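Local coordinates for putative isohexenylglutaconyl-CoA hydratase (Pseudomonas aeruginosa, PDB 4ZU2), which hydrates isohexenylglutaconyl-CoA, a step in the breakdown of acyclic terpenes such as citronellate, as a member of the crotonase family, at the interface of chains A and B. Residues are numbered along the deposited sequence; one frame, centred on the assembly and turned at random. Chains: chain A/B, Putative isohexenylglutaconyl-CoA hydratase.

Contacts 1 and 2 are neighbouring patches of one interface, with C-alpha centres about 10 Å apart. They share helix 149-157 of chain A, whose residues are interleaved between the two. Contact 1 adds helix 159-168 and receives the end of helix 209-221 of chain B. Contact 2 adds helix 81-99 and receives the start of helix 227-243. B:Ser222, just after the first of these chain B helices, also packs on helix 149-157. In these patches chain A and chain B contribute different segments. This suits the ring-like trimer typical of crotonases, and the deposited assembly holds three copies.

Contact 1: the interface of chains A and B. Residues chain A 150, 153-154, 159, 162-163; chain B 219, 222.
B:Leu219 inserts its side chain between helices 149-157 and 159-168 of chain A. The protein has the crotonase fold, whose subunits typically pack as trimers, and this patch is probably part of that trimer contact. The leucine hides 79 Å² against chain A, about half of the surface buried here. Its two methyls go to different helices. B:Leu219 CD1 points to helix 159-168 and rests against the backbone of A:Arg163, 3.6 Å from A:Arg163 CA. B:Leu219 CD2 turns mainly toward helix 149-157, where it lies 3.7 Å from A:Val154 CG2 and 4.0 Å from A:Ala150 CB. The CB of A:Ala162 also reaches CD2, from the other helix. A:Leu159 meets the base of the leucine instead, with A:Leu159 CD1 at 4.0 Å from B:Leu219 CB.

B:Ser222 follows just after the end of helix 209-221 and covers the branch of A:Val154. Its hydroxyl, B:Ser222 OG, lies 3.4 Å from A:Val154 CG2 and also sits near CB and CG1 of the valine. These are packing contacts. B:Ser222 OG donates a hydrogen bond to B:Leu219 O, the backbone carbonyl oxygen of its own chain, at 2.5 Å. The donor is tilted 16° from the carbonyl plane. This bond ties the serine back to the last turn of the helix that carries the leucine.

The B:Leu219 CG lies opposite the carbonyl carbon (chi1 -59°), and this sends the branch between the helices. In A:Arg163, CG sits between the backbone N and carbonyl carbon (chi1 59°). Its guanidinium is carried away from the leucine, which touches the arginine near the backbone.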
loop_
_atom_site.group_PDB
_atom_site.type_symbol
_atom_site.label_atom_id
_atom_site.label_comp_id
_atom_site.label_asym_id
_atom_site.label_seq_id
_atom_site.Cartn_x
_atom_site.Cartn_y
_atom_site.Cartn_z
ATOM N N ALA A 150 11.241 -10.737 1.578
ATOM C CA ALA A 150 9.808 -10.760 1.248
ATOM C C ALA A 150 8.968 -9.729 2.025
ATOM O O ALA A 150 8.260 -8.911 1.451
ATOM C CB ALA A 150 9.227 -12.133 1.439
ATOM N N VAL A 153 9.816 -6.019 1.117
ATOM C CA VAL A 153 9.431 -5.555 -0.195
ATOM C C VAL A 153 7.905 -5.384 -0.281
ATOM O O VAL A 153 7.426 -4.464 -0.934
ATOM C CB VAL A 153 9.955 -6.463 -1.346
ATOM C CG1 VAL A 153 9.330 -7.844 -1.301
ATOM C CG2 VAL A 153 9.682 -5.812 -2.725
ATOM N N VAL A 154 7.151 -6.277 0.337
ATOM C CA VAL A 154 5.694 -6.116 0.390
ATOM C C VAL A 154 5.386 -4.825 1.166
ATOM O O VAL A 154 4.581 -4.013 0.736
ATOM C CB VAL A 154 5.032 -7.330 1.072
ATOM C CG1 VAL A 154 3.523 -7.102 1.261
ATOM C CG2 VAL A 154 5.349 -8.584 0.295
ATOM N N LEU A 159 1.965 -5.812 -1.957
ATOM C CA LEU A 159 1.900 -7.162 -2.498
ATOM C C LEU A 159 1.831 -7.187 -4.036
ATOM O O LEU A 159 2.393 -8.074 -4.698
ATOM C CB LEU A 159 0.698 -7.887 -1.933
ATOM C CG LEU A 159 0.447 -9.316 -2.431
ATOM C CD1 LEU A 159 1.530 -10.288 -1.903
ATOM C CD2 LEU A 159 -0.913 -9.803 -1.976
ATOM N N ALA A 162 5.075 -6.658 -5.593
ATOM C CA ALA A 162 6.127 -7.511 -5.063
ATOM C C ALA A 162 6.026 -8.854 -5.692
ATOM O O ALA A 162 7.056 -9.437 -6.058
ATOM C CB ALA A 162 6.064 -7.657 -3.524
ATOM N N ARG A 163 4.791 -9.343 -5.810
ATOM C CA ARG A 163 4.551 -10.644 -6.415
ATOM C C ARG A 163 5.136 -10.739 -7.833
ATOM O O ARG A 163 5.693 -11.758 -8.172
ATOM C CB ARG A 163 3.077 -11.050 -6.368
ATOM C CG ARG A 163 2.065 -10.109 -7.051
ATOM C CD ARG A 163 0.735 -10.183 -6.381
ATOM N NE ARG A 163 0.182 -11.538 -6.396
ATOM C CZ ARG A 163 -1.030 -11.858 -5.965
ATOM N NH1 ARG A 163 -1.859 -10.932 -5.446
ATOM N NH2 ARG A 163 -1.418 -13.107 -6.032
ATOM N N LEU B 219 5.382 -14.050 0.654
ATOM C CA LEU B 219 4.853 -12.712 0.385
ATOM C C LEU B 219 3.422 -12.612 0.931
ATOM O O LEU B 219 3.091 -11.669 1.654
ATOM C CB LEU B 219 4.812 -12.429 -1.102
ATOM C CG LEU B 219 6.064 -12.458 -1.976
ATOM C CD1 LEU B 219 5.666 -12.453 -3.464
ATOM C CD2 LEU B 219 6.861 -11.280 -1.682
ATOM N N SER B 222 3.247 -12.274 4.603
ATOM C CA SER B 222 4.067 -11.227 5.198
ATOM C C SER B 222 3.283 -10.087 5.900
ATOM O O SER B 222 3.900 -9.187 6.464
ATOM C CB SER B 222 5.066 -10.678 4.172
ATOM O OG SER B 222 4.332 -10.031 3.148
#

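Contact 2: the interface of chains A and B. Residues chain A 92, 96, 151-152, 155; chain B 227, 231.
A:Pro151, A:Phe152 and A:Arg155 have helical backbone torsions within helix 149-157, and they face B:Leu227 and B:Leu231, one turn apart at the start of helix 227-243. Helix 81-99 of chain A closes the patch through A:Glu96. In this crotonase-family protein the contact is a largely apolar helix-to-helix packing, probably part of the trimer interface.

B:Leu227 hides 78 Å² and spreads its two methyls over different chain A groups. B:Leu227 CD1 meets the proline ring, 3.9 Å from A:Pro151 CB. B:Leu227 CD2 meets the far end of the phenyl ring, 3.9 Å from A:Phe152 CZ and about as near to CE1. The leucine side chain runs at about a right angle to those of A:Pro151 and A:Phe152. Its CG is opposite the backbone N (chi1 171°), which directs the branch toward the rings of A:Pro151 and A:Phe152. A:Arg155 crosses B:Leu227 at a slant, with A:Arg155 NH1 4.1 Å from B:Leu227 CD2. This is a loose contact with a methyl.

B:Leu231 also divides its methyls. B:Leu231 CD2 packs on the proline, 3.7 Å from A:Pro151 CG. The other methyl goes to A:Glu96, whose side chain arrives from the opposite direction. B:Leu231 CD1 lies 3.6 Å from A:Glu96 CD, the carboxylate carbon. The CG methylene of the glutamate is equally near. B:Leu231 CD1 also comes within 4.1 Å of A:Phe152 CE2, so the phenyl ring has contacts with both leucines.

A:Glu96 is extended beyond CG (chi2 -173°), and this carries its carboxylate out toward the chain B helix. The carboxylate oxygen OE1 lies near the branch of B:Leu227 as well as B:Leu231 CD1.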
loop_
_atom_site.group_PDB
_atom_site.type_symbol
_atom_site.label_atom_id
_atom_site.label_comp_id
_atom_site.label_asym_id
_atom_site.label_seq_id
_atom_site.Cartn_x
_atom_site.Cartn_y
_atom_site.Cartn_z
ATOM N N GLY A 92 18.583 -11.121 7.886
ATOM C CA GLY A 92 17.272 -10.595 8.232
ATOM C C GLY A 92 17.365 -9.653 9.429
ATOM O O GLY A 92 16.642 -8.657 9.503
ATOM N N GLU A 96 16.191 -5.677 9.795
ATOM C CA GLU A 96 15.310 -5.284 10.880
ATOM C C GLU A 96 15.863 -4.068 11.582
ATOM O O GLU A 96 15.112 -3.135 11.896
ATOM C CB GLU A 96 15.152 -6.396 11.923
ATOM C CG GLU A 96 14.264 -7.509 11.496
ATOM C CD GLU A 96 13.998 -8.521 12.627
ATOM O OE1 GLU A 96 12.877 -8.444 13.204
ATOM O OE2 GLU A 96 14.896 -9.387 12.902
ATOM N N PRO A 151 9.054 -9.760 3.341
ATOM C CA PRO A 151 8.240 -8.841 4.141
ATOM C C PRO A 151 8.616 -7.375 3.959
ATOM O O PRO A 151 7.768 -6.516 4.034
ATOM C CB PRO A 151 8.517 -9.308 5.574
ATOM C CG PRO A 151 9.684 -10.133 5.519
ATOM C CD PRO A 151 9.753 -10.732 4.180
ATOM N N PHE A 152 9.880 -7.093 3.666
ATOM C CA PHE A 152 10.286 -5.729 3.516
ATOM C C PHE A 152 9.898 -5.164 2.113
ATOM O O PHE A 152 9.623 -3.977 1.959
ATOM C CB PHE A 152 11.761 -5.555 3.859
ATOM C CG PHE A 152 12.106 -5.875 5.305
ATOM C CD1 PHE A 152 11.799 -4.981 6.323
ATOM C CD2 PHE A 152 12.779 -7.059 5.627
ATOM C CE1 PHE A 152 12.139 -5.266 7.628
ATOM C CE2 PHE A 152 13.082 -7.370 6.912
ATOM C CZ PHE A 152 12.772 -6.479 7.927
ATOM N N ARG A 155 6.094 -4.595 2.274
ATOM C CA ARG A 155 5.964 -3.325 3.000
ATOM C C ARG A 155 6.385 -2.137 2.115
ATOM O O ARG A 155 5.796 -1.065 2.190
ATOM C CB ARG A 155 6.766 -3.359 4.306
ATOM C CG ARG A 155 6.009 -4.048 5.422
ATOM C CD ARG A 155 6.855 -4.657 6.518
ATOM N NE ARG A 155 6.095 -5.802 7.033
ATOM C CZ ARG A 155 5.817 -6.038 8.302
ATOM N NH1 ARG A 155 6.279 -5.242 9.266
ATOM N NH2 ARG A 155 5.077 -7.096 8.616
ATOM N N LEU B 227 6.739 -9.842 12.594
ATOM C CA LEU B 227 7.797 -9.774 11.622
ATOM C C LEU B 227 8.959 -10.758 11.949
ATOM O O LEU B 227 9.371 -11.534 11.102
ATOM C CB LEU B 227 8.279 -8.314 11.519
ATOM C CG LEU B 227 9.551 -8.057 10.697
ATOM C CD1 LEU B 227 9.364 -8.612 9.298
ATOM C CD2 LEU B 227 9.943 -6.601 10.626
ATOM N N LEU B 231 10.437 -13.958 9.826
ATOM C CA LEU B 231 11.835 -14.069 9.405
ATOM C C LEU B 231 12.520 -15.398 9.859
ATOM O O LEU B 231 13.256 -16.061 9.059
ATOM C CB LEU B 231 12.622 -12.817 9.821
ATOM C CG LEU B 231 12.230 -11.488 9.093
ATOM C CD1 LEU B 231 12.963 -10.373 9.754
ATOM C CD2 LEU B 231 12.522 -11.492 7.531
#